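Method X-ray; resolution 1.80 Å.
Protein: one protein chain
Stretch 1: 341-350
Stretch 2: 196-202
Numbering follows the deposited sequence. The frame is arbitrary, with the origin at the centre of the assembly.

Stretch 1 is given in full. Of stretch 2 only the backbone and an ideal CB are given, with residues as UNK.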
# COMPACT_ATOMS: atom_id res chain seq x y z
N ASP A 341 42.10 0.17 -26.49
CA ASP A 341 41.07 -0.86 -26.51
C ASP A 341 39.93 -0.46 -25.58
O ASP A 341 38.76 -0.70 -25.87
CB ASP A 341 41.64 -2.20 -26.03
CG ASP A 341 42.72 -2.74 -26.95
OD1 ASP A 341 43.77 -3.17 -26.43
OD2 ASP A 341 42.53 -2.73 -28.18
N ARG A 342 40.29 0.16 -24.46
CA ARG A 342 39.32 0.61 -23.48
C ARG A 342 38.44 1.73 -24.02
O ARG A 342 37.25 1.78 -23.72
CB ARG A 342 40.02 1.07 -22.20
CG ARG A 342 40.73 -0.03 -21.45
CD ARG A 342 40.91 0.32 -19.99
NE ARG A 342 42.11 1.11 -19.74
CZ ARG A 342 43.34 0.61 -19.64
NH1 ARG A 342 43.55 -0.69 -19.76
NH2 ARG A 342 44.37 1.40 -19.42
N LYS A 343 39.03 2.61 -24.82
CA LYS A 343 38.27 3.72 -25.39
C LYS A 343 37.33 3.23 -26.48
O LYS A 343 36.22 3.75 -26.63
CB LYS A 343 39.23 4.78 -25.96
CG LYS A 343 40.11 5.39 -24.90
CD LYS A 343 40.93 6.55 -25.44
CE LYS A 343 41.81 7.15 -24.34
NZ LYS A 343 42.50 8.39 -24.79
N LYS A 344 37.76 2.23 -27.23
CA LYS A 344 36.90 1.68 -28.28
C LYS A 344 35.71 0.96 -27.68
O LYS A 344 34.58 1.11 -28.16
CB LYS A 344 37.68 0.72 -29.16
CG LYS A 344 38.80 1.41 -29.84
CD LYS A 344 39.11 0.78 -31.15
CE LYS A 344 39.81 1.79 -32.02
NZ LYS A 344 40.02 1.26 -33.38
N PHE A 345 35.98 0.19 -26.64
CA PHE A 345 34.95 -0.57 -25.94
C PHE A 345 33.96 0.37 -25.25
O PHE A 345 32.75 0.17 -25.33
CB PHE A 345 35.62 -1.50 -24.91
CG PHE A 345 34.66 -2.39 -24.17
CD1 PHE A 345 33.60 -3.02 -24.83
CD2 PHE A 345 34.85 -2.63 -22.81
CE1 PHE A 345 32.74 -3.87 -24.13
CE2 PHE A 345 34.00 -3.48 -22.11
CZ PHE A 345 32.95 -4.11 -22.78
N GLN A 346 34.49 1.40 -24.60
CA GLN A 346 33.65 2.38 -23.90
C GLN A 346 32.75 3.08 -24.92
O GLN A 346 31.56 3.25 -24.70
CB GLN A 346 34.55 3.42 -23.20
CG GLN A 346 33.82 4.58 -22.52
CD GLN A 346 33.08 4.16 -21.26
OE1 GLN A 346 31.87 3.94 -21.28
NE2 GLN A 346 33.82 4.04 -20.17
N TYR A 347 33.35 3.48 -26.03
CA TYR A 347 32.64 4.16 -27.10
C TYR A 347 31.56 3.30 -27.75
O TYR A 347 30.44 3.75 -27.97
CB TYR A 347 33.64 4.62 -28.17
CG TYR A 347 33.04 5.50 -29.24
CD1 TYR A 347 32.69 6.82 -28.96
CD2 TYR A 347 32.81 5.01 -30.52
CE1 TYR A 347 32.12 7.63 -29.94
CE2 TYR A 347 32.25 5.81 -31.50
CZ TYR A 347 31.90 7.11 -31.20
OH TYR A 347 31.32 7.90 -32.18
N ARG A 348 31.89 2.05 -28.07
CA ARG A 348 30.92 1.16 -28.68
C ARG A 348 29.83 0.77 -27.69
O ARG A 348 28.72 0.43 -28.09
CB ARG A 348 31.60 -0.10 -29.21
CG ARG A 348 30.69 -0.88 -30.14
CD ARG A 348 31.44 -1.96 -30.90
NE ARG A 348 30.56 -2.60 -31.87
CZ ARG A 348 30.09 -2.02 -32.97
NH1 ARG A 348 29.29 -2.69 -33.79
NH2 ARG A 348 30.45 -0.78 -33.26
N TYR A 349 30.14 0.81 -26.40
CA TYR A 349 29.16 0.49 -25.37
C TYR A 349 28.15 1.64 -25.32
O TYR A 349 26.94 1.43 -25.40
CB TYR A 349 29.84 0.36 -24.00
CG TYR A 349 28.85 0.25 -22.85
CD1 TYR A 349 28.10 -0.91 -22.65
CD2 TYR A 349 28.58 1.36 -22.04
CE1 TYR A 349 27.10 -0.96 -21.67
CE2 TYR A 349 27.58 1.31 -21.06
CZ TYR A 349 26.85 0.15 -20.89
OH TYR A 349 25.86 0.10 -19.95
N ASP A 350 28.66 2.86 -25.22
CA ASP A 350 27.84 4.05 -25.13
C ASP A 350 26.90 4.30 -26.31
O ASP A 350 25.77 4.74 -26.12
CB ASP A 350 28.72 5.29 -24.97
CG ASP A 350 29.44 5.34 -23.65
OD1 ASP A 350 30.39 6.14 -23.52
OD2 ASP A 350 29.06 4.58 -22.73
N UNK A 196 40.12 -7.27 -17.76
CA UNK A 196 38.71 -7.41 -18.16
C UNK A 196 38.04 -6.10 -17.78
O UNK A 196 38.20 -5.62 -16.66
CB UNK A 196 38.03 -8.61 -17.49
N UNK A 197 37.30 -5.52 -18.71
CA UNK A 197 36.61 -4.26 -18.42
C UNK A 197 35.10 -4.50 -18.35
O UNK A 197 34.55 -5.25 -19.15
CB UNK A 197 36.94 -3.21 -19.48
N UNK A 198 34.45 -3.85 -17.39
CA UNK A 198 33.01 -4.00 -17.21
C UNK A 198 32.22 -2.71 -17.45
O UNK A 198 32.57 -1.66 -16.91
CB UNK A 198 32.73 -4.51 -15.80
N UNK A 199 31.17 -2.80 -18.26
CA UNK A 199 30.30 -1.66 -18.53
C UNK A 199 28.89 -2.22 -18.36
O UNK A 199 28.60 -3.32 -18.82
CB UNK A 199 30.53 -1.05 -19.92
N UNK A 200 28.03 -1.47 -17.70
CA UNK A 200 26.68 -1.97 -17.51
C UNK A 200 25.82 -1.17 -16.57
O UNK A 200 26.08 0.01 -16.29
CB UNK A 200 26.74 -3.41 -17.00
N UNK A 201 24.79 -1.82 -16.04
CA UNK A 201 23.87 -1.15 -15.14
C UNK A 201 23.08 -2.15 -14.33
O UNK A 201 23.08 -3.35 -14.62
CB UNK A 201 22.92 -0.24 -15.92
N UNK A 202 22.41 -1.65 -13.30
CA UNK A 202 21.53 -2.48 -12.48
C UNK A 202 20.30 -1.65 -12.15
O UNK A 202 20.40 -0.46 -11.82
CB UNK A 202 22.23 -2.97 -11.21

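The strand 196-202 runs alongside the helix 341-350 in roughly the same direction, their axes 23° apart and 9.7 Å at closest approach. No direct hydrogen bond joins them.

At position 196 the CA-to-CB bond points away from the helix and nothing of stretch 1 lies near the ideal CB. The helix places no demand here, and many residues would serve; the deposited one is Ala-196.

Position 197 points toward the helix. Its ideal CB lies 4.0 Å from Phe-345 CE2 and 5.3 Å from Arg-342 CG, a setting of aromatic carbon and aliphatic chain. Valine, isoleucine, leucine or threonine would suit it, the beta-branched ones agreeing with the extended backbone. It is Val-197, whose CB packs 3.9 Å from Phe-345 CE2, while its CG2 reaches within 4.1 Å of Arg-342 CD. The edge of the Phe-345 ring also meets the backbone here, with CE2 3.5 Å from Val-197 O.

Position 198 points away again, and stretch 1 leaves the choice open. The residue is Val-198.

Position 199 turns back toward the helix. The ideal CB is 3.6 Å from Tyr-349 CG and 4.8 Å from Phe-345 CE2, so a flat or apolar side chain could pack against both rings. Farther out are the polar side chain of Gln-346 and the carbonyl of Arg-342, which would reward a polar tip; histidine, glutamine, leucine or methionine are all plausible. It is His-199, with the largest area covered by the helix. Its CB sits over the face of the Tyr-349 ring in a CH-pi contact, 3.5 Å from the centroid. With chi1 in the m well, the imidazole brings CD2 to 3.4 Å from Phe-345 CE2, over one face of that ring, their planes inclined at 50°. A water bridges the remaining gap, 2.7 Å from His-199 NE2 and accepted by Arg-342 O at 2.7 Å.

Position 200 has phi/psi of 171/-158, where a CB would jam against the carbonyl O of residue 199. This alone calls for glycine, and Gly-200 is found. Tyr-349 OH comes to 3.3 Å from Gly-200 CA, on the side from which an ideal CB would point away; a second water links that hydroxyl (2.8 Å from OH) to Gly-200 O (3.2 Å).

Position 201 points sideways, its ideal CB 5.0 Å from Tyr-349 OH, and tolerates many side chains. Met-201 makes only marginal contact.

Position 202 is beyond the helix's reach. It is His-202, whose ring nitrogens are hydrogen-bonded elsewhere in the structure.

Stretch 2, residues 196-202: AVVHGMH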
# COMPACT_ATOMS: atom_id res chain seq x y z
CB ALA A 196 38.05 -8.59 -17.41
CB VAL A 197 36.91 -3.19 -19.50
CG1 VAL A 197 36.17 -1.90 -19.17
CG2 VAL A 197 38.40 -2.95 -19.58
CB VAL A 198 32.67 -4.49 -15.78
CG1 VAL A 198 31.17 -4.54 -15.59
CG2 VAL A 198 33.27 -5.86 -15.52
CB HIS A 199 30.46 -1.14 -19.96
CG HIS A 199 31.74 -0.39 -20.19
ND1 HIS A 199 32.14 0.67 -19.41
CD2 HIS A 199 32.70 -0.55 -21.13
CE1 HIS A 199 33.29 1.13 -19.85
NE2 HIS A 199 33.65 0.41 -20.90
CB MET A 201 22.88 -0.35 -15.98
CG MET A 201 22.04 -1.26 -16.87
SD MET A 201 21.07 -0.36 -18.09
CE MET A 201 20.37 -1.64 -18.96
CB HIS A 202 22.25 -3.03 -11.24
CG HIS A 202 22.73 -2.00 -10.28
ND1 HIS A 202 21.89 -1.38 -9.38
CD2 HIS A 202 23.97 -1.53 -10.01
CE1 HIS A 202 22.59 -0.58 -8.60
NE2 HIS A 202 23.86 -0.66 -8.96
O HOH W 1 36.25 0.61 -21.50
O HOH W 2 25.35 2.31 -18.32
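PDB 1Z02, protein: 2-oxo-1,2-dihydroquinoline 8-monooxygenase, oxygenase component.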